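Local coordinates for thioredoxin family protein (Streptococcus pneumoniae, PDB 2YP6) that probably acts as a surface-exposed thioredoxin-fold lipoprotein oxidoreductase that helps the pneumococcus resist extracellular oxidative stress, at residues R150-E155 with I167-I172; E90-L94 with A171-A175; Y156-S160 with A180-N185. All coordinates share one frame; numbering follows the deposited sequence.

Contact 1 of 3, residues R150-E155 with I167-I172; sequences RSIPTE and IQFGAI
Three backbone hydrogen bonds tie Arg150-Glu155 to Ile167-Ile172. Glu155 and Gln168 form an antiparallel hydrogen-bonded pair: Glu155 N gives to Gln168 O at 3.0 Å, and Gln168 N returns a bond to Glu155 O at 2.9 Å. One step on, Thr154 and Phe169 make the non-hydrogen-bonded pair, and beyond it Gly170 N donates to Pro153 O at 2.8 Å, where the strand pairing gives way to loop.

These are the last two strands of the thioredoxin-fold sheet, a beta hairpin with 164-169 at its margin. The peptide bond before Pro153 is cis, and the proline ring packs on Pro83 and on Cys84 of the Cys81-Cys84 disulfide, as the cis-proline of thioredoxins does beside the CxxC motif.

With its chain bent at chi2 (78°), Glu155 folds back over the 168-172 backbone, and OE1 comes 2.5 Å from Gly170 O, an unusually short approach; OE2 forms a salt bridge with Lys75. On the other face, Thr154 OG1 donates to Ser151 O within its own segment at 2.6 Å, tilted out of the carbonyl plane.

An apolar contact sets the methyl CG2 of Thr154 alongside Ile167 CG2 at 4.1 Å. In a cation-pi contact, the Arg150 guanidinium stands off-centre over one face of the Phe169 ring, CZ 5.0 Å from the ring centroid.

Contact 2 of 3, residues E90-L94 with A171-A175; sequences ELMEL and AISNA
Asn174 and Glu90 grip each other twice, side chain to backbone in both directions. The amide ND2 of Asn174 donates to Glu90 O at 3.0 Å with a nearly straight N-H...O angle of 164°; the acceptor lies in the amide plane, but the donor stands above the carbonyl plane of Glu90. That same oxygen takes the helical bond from Leu94 N, a second donor on the opposite face. In return, Glu90 OE2 accepts from Asn174 N at 3.0 Å and is met from above the carboxylate plane. The glutamate gets there because CG is anti to the backbone N (chi1 -179°) and the chain runs on extended, laying its CG 3.3 Å from Asn174 ND2.

Packing is close on the inner side, where the buried Asn174 and Leu94 lie antiparallel, flank to flank. Leu94 CB sits 3.6 Å from Asn174 OD1, and Leu94 also touches Tyr73 and Phe102 of the central sheet. The outer side is looser: exposed Glu93 gives up only about 9 Å² to the contact, against 37 Å² for Leu94.

Ser173 is the N-cap of helix 174-182, its OG bonded to Asp176 N, while the Glu90 carboxylate takes the first-turn N-H of Asn174. Helix 88-96 is thus joined to the start of the C-terminal helix on one side of the thioredoxin-fold sheet.

Contact 3 of 3, residues Y156-S160 with A180-N185; sequences YLIDS and AFKEMN
The C-terminal helix of the thioredoxin fold closes over strand 154-158 here, and the chain terminus is fastened to the turn that follows the strand. Leu157 meets the helix with both methyls and its CB: CD1 touches Ala180 CB at 3.6 Å, CD2 lies 3.8 Å from Phe181 CZ, and CB packs on Phe181 CE1. CD1 also stands over one face of the Phe181 ring, the leucine side chain running nearly perpendicular to that of Phe181. Ile158 O comes instead to the edge of that ring, whose stacking on Phe102 ties the helix to another strand.

Met184, just past the helix, adds to this strand-to-helix packing, its chain bent at chi3 (-104°) to bring CE 3.7 Å from Leu157 CB, while SD rests against Asp159 CB.

Polar contacts take over at the end of the chain. Ser160 grips both oxygens of the Asn185 carboxylate: its backbone N donates to O at 2.8 Å in an essentially straight bond, and OG gives its proton to OXT at 2.6 Å. A water bridges Asp159 OD2 (2.7 Å) and Asn185 N (2.9 Å), while Asp159 OD1 accepts from the backbone N atoms of Gln161 and Lys163 in the turn.

Along the chain 90-94 comes first, 77 residues before its partner; then follow 150-155, 156-160, 167-172, 171-175 and 180-185, so contact 3 crosses the other two. Contact 1 pairs strands 154-158 and 164-169 at one sheet margin; Ala171 and Ile172, shared with contact 2, lead from that hairpin to helix 174-182, beside helix 88-96. Contact 3 brings the end of the same helix back to strand 154-158. Contact 1 lies about 13 Å from contact 2 and about 16 Å from contact 3, centre to centre; contacts 2 and 3 are about 15 Å apart. Ile172 CD1 packs 4.0 Å from Leu157 CD1, joining all three. The C-terminal helix is thus held at both ends.

Contact 1 of 3, residues R150-E155 with I167-I172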
ATOM      1  N   ARG A 150       0.110 -13.545   0.741  1.00 31.48           N
ATOM      2  CA  ARG A 150       0.093 -14.740   1.604  1.00 36.33           C
ATOM      3  C   ARG A 150       0.131 -14.326   3.080  1.00 35.89           C
ATOM      4  O   ARG A 150      -0.403 -15.022   3.947  1.00 37.28           O
ATOM      5  CB  ARG A 150       1.292 -15.650   1.287  1.00 40.82           C
ATOM      6  CG  ARG A 150       2.649 -14.941   1.484  1.00 40.24           C
ATOM      7  CD  ARG A 150       3.866 -15.891   1.614  1.00 50.39           C
ATOM      8  NE  ARG A 150       4.279 -16.456   0.327  1.00 56.27           N
ATOM      9  CZ  ARG A 150       5.528 -16.806   0.005  1.00 60.85           C
ATOM     10  NH1 ARG A 150       6.533 -16.659   0.863  1.00 58.65           N
ATOM     11  NH2 ARG A 150       5.762 -17.307  -1.202  1.00 58.42           N
ATOM     12  N   SER A 151       0.774 -13.190   3.359  1.00 24.52           N
ATOM     13  CA  SER A 151       0.898 -12.686   4.720  1.00 27.47           C
ATOM     14  C   SER A 151       0.885 -11.170   4.699  1.00 18.44           C
ATOM     15  O   SER A 151       1.122 -10.545   3.648  1.00 16.58           O
ATOM     16  CB  SER A 151       2.210 -13.155   5.325  1.00 30.66           C
ATOM     17  OG  SER A 151       3.238 -12.914   4.388  1.00 36.27           O
ATOM     18  N   ILE A 152       0.571 -10.567   5.842  1.00 17.34           N
ATOM     19  CA  ILE A 152       0.553  -9.104   5.909  1.00 18.14           C
ATOM     20  C   ILE A 152       1.328  -8.634   7.122  1.00 16.93           C
ATOM     21  O   ILE A 152       1.457  -9.365   8.116  1.00 19.68           O
ATOM     22  CB  ILE A 152      -0.909  -8.517   5.938  1.00 18.18           C
ATOM     23  CG1 ILE A 152      -1.766  -9.298   6.924  1.00 18.14           C
ATOM     24  CG2 ILE A 152      -1.532  -8.516   4.532  1.00 20.11           C
ATOM     25  CD1 ILE A 152      -3.061  -8.616   7.200  1.00 23.99           C
ATOM     26  N   PRO A 153       1.894  -7.420   7.044  1.00 14.87           N
ATOM     27  CA  PRO A 153       1.888  -6.553   5.870  1.00 17.61           C
ATOM     28  C   PRO A 153       2.829  -7.090   4.803  1.00 20.04           C
ATOM     29  O   PRO A 153       3.808  -7.741   5.159  1.00 18.85           O
ATOM     30  CB  PRO A 153       2.424  -5.224   6.414  1.00 14.37           C
ATOM     31  CG  PRO A 153       3.279  -5.608   7.599  1.00 14.90           C
ATOM     32  CD  PRO A 153       2.701  -6.878   8.156  1.00 20.67           C
ATOM     33  N   THR A 154       2.522  -6.830   3.532  1.00 14.72           N
ATOM     34  CA  THR A 154       3.445  -7.073   2.421  1.00 12.24           C
ATOM     35  C   THR A 154       3.542  -5.767   1.623  1.00 10.91           C
ATOM     36  O   THR A 154       2.520  -5.100   1.393  1.00 12.85           O
ATOM     37  CB  THR A 154       2.965  -8.183   1.485  1.00 15.28           C
ATOM     38  OG1 THR A 154       2.964  -9.436   2.171  1.00 20.06           O
ATOM     39  CG2 THR A 154       3.875  -8.312   0.278  1.00 16.98           C
ATOM     40  N   GLU A 155       4.770  -5.382   1.261  1.00 12.30           N
ATOM     41  CA  GLU A 155       4.981  -4.214   0.434  1.00 10.90           C
ATOM     42  C   GLU A 155       5.583  -4.631  -0.905  1.00  9.69           C
ATOM     43  O   GLU A 155       6.493  -5.462  -0.956  1.00 11.98           O
ATOM     44  CB  GLU A 155       5.950  -3.244   1.099  1.00 11.89           C
ATOM     45  CG  GLU A 155       5.501  -2.671   2.450  1.00 11.95           C
ATOM     46  CD  GLU A 155       5.684  -3.651   3.571  1.00 16.38           C
ATOM     47  OE1 GLU A 155       6.758  -4.311   3.629  1.00 12.79           O
ATOM     48  OE2 GLU A 155       4.747  -3.784   4.384  1.00 13.88           O
ATOM     49  N   ILE A 167      10.010  -6.785  -3.294  1.00 13.34           N
ATOM     50  CA  ILE A 167       8.912  -7.259  -2.477  1.00 14.07           C
ATOM     51  C   ILE A 167       9.457  -7.492  -1.074  1.00 13.32           C
ATOM     52  O   ILE A 167      10.525  -8.086  -0.896  1.00 12.87           O
ATOM     53  CB  ILE A 167       8.341  -8.604  -2.994  1.00 17.51           C
ATOM     54  CG1 ILE A 167       7.993  -8.517  -4.486  1.00 16.58           C
ATOM     55  CG2 ILE A 167       7.097  -8.997  -2.165  1.00 18.90           C
ATOM     56  CD1 ILE A 167       7.685  -9.833  -5.100  1.00 16.64           C
ATOM     57  N   GLN A 168       8.696  -7.077  -0.077  1.00 11.56           N
ATOM     58  CA  GLN A 168       9.068  -7.288   1.307  1.00 12.29           C
ATOM     59  C   GLN A 168       7.900  -7.923   2.065  1.00 12.84           C
ATOM     60  O   GLN A 168       6.779  -7.435   1.998  1.00 13.73           O
ATOM     61  CB  GLN A 168       9.444  -5.948   1.939  1.00 13.70           C
ATOM     62  CG  GLN A 168       9.976  -6.111   3.378  1.00 16.79           C
ATOM     63  CD  GLN A 168      11.478  -6.382   3.435  1.00 18.81           C
ATOM     64  OE1 GLN A 168      12.200  -6.301   2.425  1.00 22.34           O
ATOM     65  NE2 GLN A 168      11.966  -6.647   4.635  1.00 29.24           N
ATOM     66  N   PHE A 169       8.177  -9.027   2.740  1.00 14.09           N
ATOM     67  CA  PHE A 169       7.211  -9.714   3.599  1.00 14.95           C
ATOM     68  C   PHE A 169       7.440  -9.172   5.000  1.00 15.47           C
ATOM     69  O   PHE A 169       8.548  -9.213   5.533  1.00 16.39           O
ATOM     70  CB  PHE A 169       7.405 -11.234   3.505  1.00 16.68           C
ATOM     71  CG  PHE A 169       7.330 -11.743   2.089  1.00 18.23           C
ATOM     72  CD1 PHE A 169       6.105 -11.795   1.419  1.00 21.71           C
ATOM     73  CD2 PHE A 169       8.470 -12.135   1.407  1.00 23.14           C
ATOM     74  CE1 PHE A 169       6.024 -12.246   0.102  1.00 24.42           C
ATOM     75  CE2 PHE A 169       8.394 -12.566   0.092  1.00 25.57           C
ATOM     76  CZ  PHE A 169       7.172 -12.605  -0.564  1.00 24.89           C
ATOM     77  N   GLY A 170       6.405  -8.605   5.584  1.00 15.65           N
ATOM     78  CA  GLY A 170       6.563  -7.895   6.835  1.00 18.86           C
ATOM     79  C   GLY A 170       6.929  -6.448   6.554  1.00 15.48           C
ATOM     80  O   GLY A 170       7.065  -6.040   5.392  1.00 15.65           O
ATOM     81  N   ALA A 171       7.075  -5.662   7.609  1.00 20.17           N
ATOM     82  CA  ALA A 171       7.346  -4.237   7.454  1.00 25.80           C
ATOM     83  C   ALA A 171       8.734  -4.018   6.871  1.00 20.34           C
ATOM     84  O   ALA A 171       9.636  -4.834   7.049  1.00 16.58           O
ATOM     85  CB  ALA A 171       7.211  -3.516   8.795  1.00 27.74           C
ATOM     86  N   ILE A 172       8.894  -2.911   6.158  1.00 21.90           N
ATOM     87  CA  ILE A 172      10.207  -2.493   5.661  1.00 20.01           C
ATOM     88  C   ILE A 172      10.528  -1.137   6.302  1.00 20.21           C
ATOM     89  O   ILE A 172       9.650  -0.295   6.418  1.00 19.38           O
ATOM     90  CB  ILE A 172      10.222  -2.423   4.109  1.00 17.51           C
ATOM     91  CG1 ILE A 172      11.630  -2.135   3.585  1.00 18.31           C
ATOM     92  CG2 ILE A 172       9.218  -1.407   3.579  1.00 17.49           C
ATOM     93  CD1 ILE A 172      11.731  -2.259   2.082  1.00 17.89           C
TER

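Contact 2 of 3, residues E90-L94 with A171-A175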
ATOM      1  N   GLU A  90       5.307   4.844  11.136  1.00 14.82           N
ATOM      2  CA  GLU A  90       6.547   4.971  10.396  1.00 15.07           C
ATOM      3  C   GLU A  90       6.219   5.317   8.936  1.00 13.91           C
ATOM      4  O   GLU A  90       6.908   6.118   8.324  1.00 14.27           O
ATOM      5  CB  GLU A  90       7.398   3.706  10.489  1.00 17.80           C
ATOM      6  CG  GLU A  90       8.706   3.859   9.734  1.00 23.02           C
ATOM      7  CD  GLU A  90       9.632   2.653   9.859  1.00 30.99           C
ATOM      8  OE1 GLU A  90       9.146   1.574  10.273  1.00 26.23           O
ATOM      9  OE2 GLU A  90      10.841   2.805   9.534  1.00 24.49           O
ATOM     10  N   LEU A  91       5.145   4.749   8.387  1.00 12.88           N
ATOM     11  CA  LEU A  91       4.760   5.071   7.005  1.00 12.18           C
ATOM     12  C   LEU A  91       4.298   6.534   6.868  1.00 13.47           C
ATOM     13  O   LEU A  91       4.586   7.197   5.863  1.00 12.75           O
ATOM     14  CB  LEU A  91       3.665   4.121   6.519  1.00 12.17           C
ATOM     15  CG  LEU A  91       3.345   4.207   5.023  1.00 11.86           C
ATOM     16  CD1 LEU A  91       4.594   3.976   4.194  1.00 14.77           C
ATOM     17  CD2 LEU A  91       2.236   3.225   4.658  1.00 15.45           C
ATOM     18  N   MET A  92       3.610   7.046   7.885  1.00 14.28           N
ATOM     19  CA  MET A  92       3.333   8.491   7.953  1.00 14.50           C
ATOM     20  C   MET A  92       4.589   9.341   7.952  1.00 16.55           C
ATOM     21  O   MET A  92       4.612  10.389   7.289  1.00 15.20           O
ATOM     22  CB  MET A  92       2.432   8.842   9.131  1.00 15.44           C
ATOM     23  CG  MET A  92       1.064   8.189   9.005  1.00 14.85           C
ATOM     24  SD  MET A  92       0.080   8.344  10.494  1.00 15.43           S
ATOM     25  CE  MET A  92       0.116  10.098  10.756  1.00 16.30           C
ATOM     26  N   GLU A  93       5.633   8.924   8.684  1.00 15.53           N
ATOM     27  CA  GLU A  93       6.933   9.601   8.582  1.00 16.92           C
ATOM     28  C   GLU A  93       7.412   9.709   7.139  1.00 18.79           C
ATOM     29  O   GLU A  93       7.915  10.761   6.689  1.00 17.69           O
ATOM     30  CB  GLU A  93       8.030   8.856   9.354  1.00 18.35           C
ATOM     31  CG  GLU A  93       8.029   9.068  10.842  1.00 17.96           C
ATOM     32  CD  GLU A  93       9.064   8.221  11.559  1.00 18.74           C
ATOM     33  OE1 GLU A  93       9.253   7.029  11.231  1.00 26.89           O
ATOM     34  OE2 GLU A  93       9.686   8.748  12.478  1.00 23.28           O
ATOM     35  N   LEU A  94       7.320   8.593   6.434  1.00 17.42           N
ATOM     36  CA  LEU A  94       7.765   8.545   5.055  1.00 15.53           C
ATOM     37  C   LEU A  94       6.919   9.468   4.196  1.00 14.88           C
ATOM     38  O   LEU A  94       7.459  10.217   3.365  1.00 18.24           O
ATOM     39  CB  LEU A  94       7.713   7.111   4.537  1.00 16.12           C
ATOM     40  CG  LEU A  94       8.480   6.812   3.255  1.00 19.82           C
ATOM     41  CD1 LEU A  94       9.955   7.116   3.447  1.00 21.18           C
ATOM     42  CD2 LEU A  94       8.276   5.382   2.877  1.00 16.53           C
ATOM     43  N   ALA A 171       7.075  -5.662   7.609  1.00 20.17           N
ATOM     44  CA  ALA A 171       7.346  -4.237   7.454  1.00 25.80           C
ATOM     45  C   ALA A 171       8.734  -4.018   6.871  1.00 20.34           C
ATOM     46  O   ALA A 171       9.636  -4.834   7.049  1.00 16.58           O
ATOM     47  CB  ALA A 171       7.211  -3.516   8.795  1.00 27.74           C
ATOM     48  N   ILE A 172       8.894  -2.911   6.158  1.00 21.90           N
ATOM     49  CA  ILE A 172      10.207  -2.493   5.661  1.00 20.01           C
ATOM     50  C   ILE A 172      10.528  -1.137   6.302  1.00 20.21           C
ATOM     51  O   ILE A 172       9.650  -0.295   6.418  1.00 19.38           O
ATOM     52  CB  ILE A 172      10.222  -2.423   4.109  1.00 17.51           C
ATOM     53  CG1 ILE A 172      11.630  -2.135   3.585  1.00 18.31           C
ATOM     54  CG2 ILE A 172       9.218  -1.407   3.579  1.00 17.49           C
ATOM     55  CD1 ILE A 172      11.731  -2.259   2.082  1.00 17.89           C
ATOM     56  N   SER A 173      11.756  -0.940   6.758  1.00 18.13           N
ATOM     57  CA  SER A 173      12.120   0.333   7.361  1.00 18.13           C
ATOM     58  C   SER A 173      12.097   1.409   6.283  1.00 11.60           C
ATOM     59  O   SER A 173      12.285   1.113   5.093  1.00 12.05           O
ATOM     60  CB  SER A 173      13.514   0.268   7.966  1.00 25.35           C
ATOM     61  OG  SER A 173      14.472   0.157   6.938  1.00 24.32           O
ATOM     62  N   ASN A 174      11.901   2.649   6.697  1.00 16.65           N
ATOM     63  CA  ASN A 174      11.906   3.752   5.748  1.00 15.48           C
ATOM     64  C   ASN A 174      13.282   3.827   5.076  1.00 16.48           C
ATOM     65  O   ASN A 174      13.364   4.036   3.876  1.00 16.99           O
ATOM     66  CB  ASN A 174      11.585   5.079   6.440  1.00 15.79           C
ATOM     67  CG  ASN A 174      10.132   5.190   6.849  1.00 18.41           C
ATOM     68  OD1 ASN A 174       9.283   4.405   6.411  1.00 14.76           O
ATOM     69  ND2 ASN A 174       9.828   6.201   7.660  1.00 15.94           N
ATOM     70  N   ALA A 175      14.353   3.624   5.852  1.00 18.68           N
ATOM     71  CA  ALA A 175      15.698   3.659   5.289  1.00 20.88           C
ATOM     72  C   ALA A 175      15.844   2.611   4.187  1.00 23.31           C
ATOM     73  O   ALA A 175      16.372   2.888   3.112  1.00 20.24           O
ATOM     74  CB  ALA A 175      16.750   3.449   6.373  1.00 23.76           C
TER

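Contact 3 of 3, residues Y156-S160 with A180-N185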
ATOM      1  N   TYR A 156       5.032  -4.055  -1.969  1.00 10.50           N
ATOM      2  CA  TYR A 156       5.607  -4.114  -3.312  1.00 12.18           C
ATOM      3  C   TYR A 156       6.143  -2.741  -3.621  1.00 11.05           C
ATOM      4  O   TYR A 156       5.440  -1.748  -3.488  1.00 12.07           O
ATOM      5  CB  TYR A 156       4.536  -4.488  -4.339  1.00 13.03           C
ATOM      6  CG  TYR A 156       4.122  -5.926  -4.230  1.00 12.48           C
ATOM      7  CD1 TYR A 156       3.202  -6.334  -3.280  1.00 15.20           C
ATOM      8  CD2 TYR A 156       4.669  -6.885  -5.071  1.00 19.17           C
ATOM      9  CE1 TYR A 156       2.839  -7.654  -3.171  1.00 15.88           C
ATOM     10  CE2 TYR A 156       4.310  -8.205  -4.962  1.00 19.74           C
ATOM     11  CZ  TYR A 156       3.400  -8.587  -3.995  1.00 20.77           C
ATOM     12  OH  TYR A 156       3.023  -9.911  -3.890  1.00 26.65           O
ATOM     13  N   LEU A 157       7.428  -2.684  -3.980  1.00 10.44           N
ATOM     14  CA  LEU A 157       8.044  -1.439  -4.399  1.00 10.89           C
ATOM     15  C   LEU A 157       8.168  -1.501  -5.918  1.00  8.76           C
ATOM     16  O   LEU A 157       8.921  -2.316  -6.470  1.00 12.24           O
ATOM     17  CB  LEU A 157       9.403  -1.287  -3.712  1.00 11.27           C
ATOM     18  CG  LEU A 157       9.446  -1.433  -2.193  1.00 13.32           C
ATOM     19  CD1 LEU A 157      10.806  -0.990  -1.642  1.00 16.12           C
ATOM     20  CD2 LEU A 157       8.320  -0.665  -1.536  1.00 14.26           C
ATOM     21  N   ILE A 158       7.360  -0.683  -6.578  1.00 11.20           N
ATOM     22  CA  ILE A 158       7.146  -0.738  -8.005  1.00 12.68           C
ATOM     23  C   ILE A 158       7.941   0.408  -8.642  1.00 13.51           C
ATOM     24  O   ILE A 158       7.974   1.520  -8.129  1.00 11.41           O
ATOM     25  CB  ILE A 158       5.621  -0.584  -8.315  1.00 11.77           C
ATOM     26  CG1 ILE A 158       4.827  -1.708  -7.638  1.00 12.89           C
ATOM     27  CG2 ILE A 158       5.340  -0.551  -9.811  1.00 14.59           C
ATOM     28  CD1 ILE A 158       3.340  -1.497  -7.700  1.00 13.76           C
ATOM     29  N   ASP A 159       8.628   0.111  -9.741  1.00 11.56           N
ATOM     30  CA  ASP A 159       9.524   1.087 -10.319  1.00 11.46           C
ATOM     31  C   ASP A 159       8.774   2.064 -11.248  1.00 14.96           C
ATOM     32  O   ASP A 159       7.568   1.938 -11.443  1.00 12.40           O
ATOM     33  CB  ASP A 159      10.713   0.375 -11.001  1.00 12.35           C
ATOM     34  CG  ASP A 159      10.358  -0.309 -12.323  1.00 16.81           C
ATOM     35  OD1 ASP A 159       9.315  -0.018 -12.942  1.00 13.25           O
ATOM     36  OD2 ASP A 159      11.192  -1.111 -12.796  1.00 17.13           O
ATOM     37  N   SER A 160       9.485   3.047 -11.794  1.00 16.71           N
ATOM     38  CA  SER A 160       8.832   4.112 -12.562  1.00 14.13           C
ATOM     39  C   SER A 160       8.268   3.585 -13.863  1.00 14.88           C
ATOM     40  O   SER A 160       7.490   4.265 -14.503  1.00 15.73           O
ATOM     41  CB  SER A 160       9.797   5.264 -12.842  1.00 15.50           C
ATOM     42  OG  SER A 160      10.776   4.878 -13.762  1.00 16.56           O
ATOM     43  N   ALA A 180      15.998   1.226  -1.519  1.00 18.23           N
ATOM     44  CA  ALA A 180      15.478   0.346  -2.569  1.00 17.81           C
ATOM     45  C   ALA A 180      15.035   1.167  -3.772  1.00 17.45           C
ATOM     46  O   ALA A 180      15.365   0.850  -4.911  1.00 18.82           O
ATOM     47  CB  ALA A 180      14.308  -0.503  -2.035  1.00 16.97           C
ATOM     48  N   PHE A 181      14.271   2.225  -3.526  1.00 14.86           N
ATOM     49  CA  PHE A 181      13.802   3.052  -4.625  1.00 14.49           C
ATOM     50  C   PHE A 181      14.960   3.713  -5.393  1.00 19.30           C
ATOM     51  O   PHE A 181      14.877   3.934  -6.623  1.00 18.81           O
ATOM     52  CB  PHE A 181      12.810   4.081  -4.121  1.00 14.03           C
ATOM     53  CG  PHE A 181      11.438   3.532  -3.865  1.00 12.97           C
ATOM     54  CD1 PHE A 181      10.741   2.835  -4.845  1.00 12.26           C
ATOM     55  CD2 PHE A 181      10.815   3.739  -2.638  1.00 16.02           C
ATOM     56  CE1 PHE A 181       9.461   2.371  -4.618  1.00 13.89           C
ATOM     57  CE2 PHE A 181       9.548   3.277  -2.399  1.00 15.41           C
ATOM     58  CZ  PHE A 181       8.859   2.588  -3.391  1.00 14.37           C
ATOM     59  N   LYS A 182      16.053   4.003  -4.698  1.00 20.56           N
ATOM     60  CA  LYS A 182      17.235   4.532  -5.378  1.00 23.85           C
ATOM     61  C   LYS A 182      17.871   3.544  -6.339  1.00 25.02           C
ATOM     62  O   LYS A 182      18.491   3.959  -7.331  1.00 26.18           O
ATOM     63  CB  LYS A 182      18.281   5.003  -4.372  1.00 22.39           C
ATOM     64  CG  LYS A 182      17.902   6.271  -3.705  1.00 53.86           C
ATOM     65  CD  LYS A 182      18.939   6.682  -2.698  1.00 58.42           C
ATOM     66  CE  LYS A 182      18.500   7.939  -1.990  1.00 54.96           C
ATOM     67  NZ  LYS A 182      17.813   7.624  -0.719  1.00 42.79           N
ATOM     68  N   GLU A 183      17.747   2.246  -6.068  1.00 24.01           N
ATOM     69  CA  GLU A 183      18.363   1.244  -6.944  1.00 32.51           C
ATOM     70  C   GLU A 183      17.431   0.742  -8.059  1.00 30.56           C
ATOM     71  O   GLU A 183      17.794  -0.150  -8.828  1.00 39.19           O
ATOM     72  CB  GLU A 183      18.983   0.073  -6.136  1.00 44.09           C
ATOM     73  CG  GLU A 183      18.058  -0.742  -5.216  1.00 48.55           C
ATOM     74  CD  GLU A 183      18.750  -2.009  -4.634  1.00 44.15           C
ATOM     75  OE1 GLU A 183      19.247  -2.827  -5.425  1.00 36.01           O
ATOM     76  OE2 GLU A 183      18.804  -2.191  -3.394  1.00 50.39           O
ATOM     77  N   MET A 184      16.232   1.316  -8.120  1.00 19.32           N
ATOM     78  CA  MET A 184      15.239   1.026  -9.148  1.00 18.86           C
ATOM     79  C   MET A 184      15.185   2.081 -10.216  1.00 19.90           C
ATOM     80  O   MET A 184      15.433   3.247  -9.934  1.00 21.23           O
ATOM     81  CB  MET A 184      13.852   1.089  -8.500  1.00 24.65           C
ATOM     82  CG  MET A 184      13.254  -0.215  -8.226  1.00 37.15           C
ATOM     83  SD  MET A 184      11.726   0.120  -7.361  1.00 22.32           S
ATOM     84  CE  MET A 184      12.318  -0.325  -5.799  1.00 14.79           C
ATOM     85  N   ASN A 185      14.787   1.689 -11.421  1.00 20.17           N
ATOM     86  CA  ASN A 185      14.513   2.659 -12.475  1.00 23.28           C
ATOM     87  C   ASN A 185      13.240   3.478 -12.242  1.00 16.27           C
ATOM     88  O   ASN A 185      12.287   3.092 -11.511  1.00 17.46           O
ATOM     89  CB  ASN A 185      14.404   1.961 -13.833  1.00 33.66           C
ATOM     90  CG  ASN A 185      15.723   1.394 -14.296  1.00 31.16           C
ATOM     91  OD1 ASN A 185      16.767   2.022 -14.142  1.00 40.23           O
ATOM     92  ND2 ASN A 185      15.679   0.199 -14.858  1.00 39.01           N
ATOM     93  OXT ASN A 185      13.158   4.573 -12.811  1.00 20.03           O
TER
HETATM   94  O   HOH W   1      13.744  -0.904 -12.079  1.00 30.06           O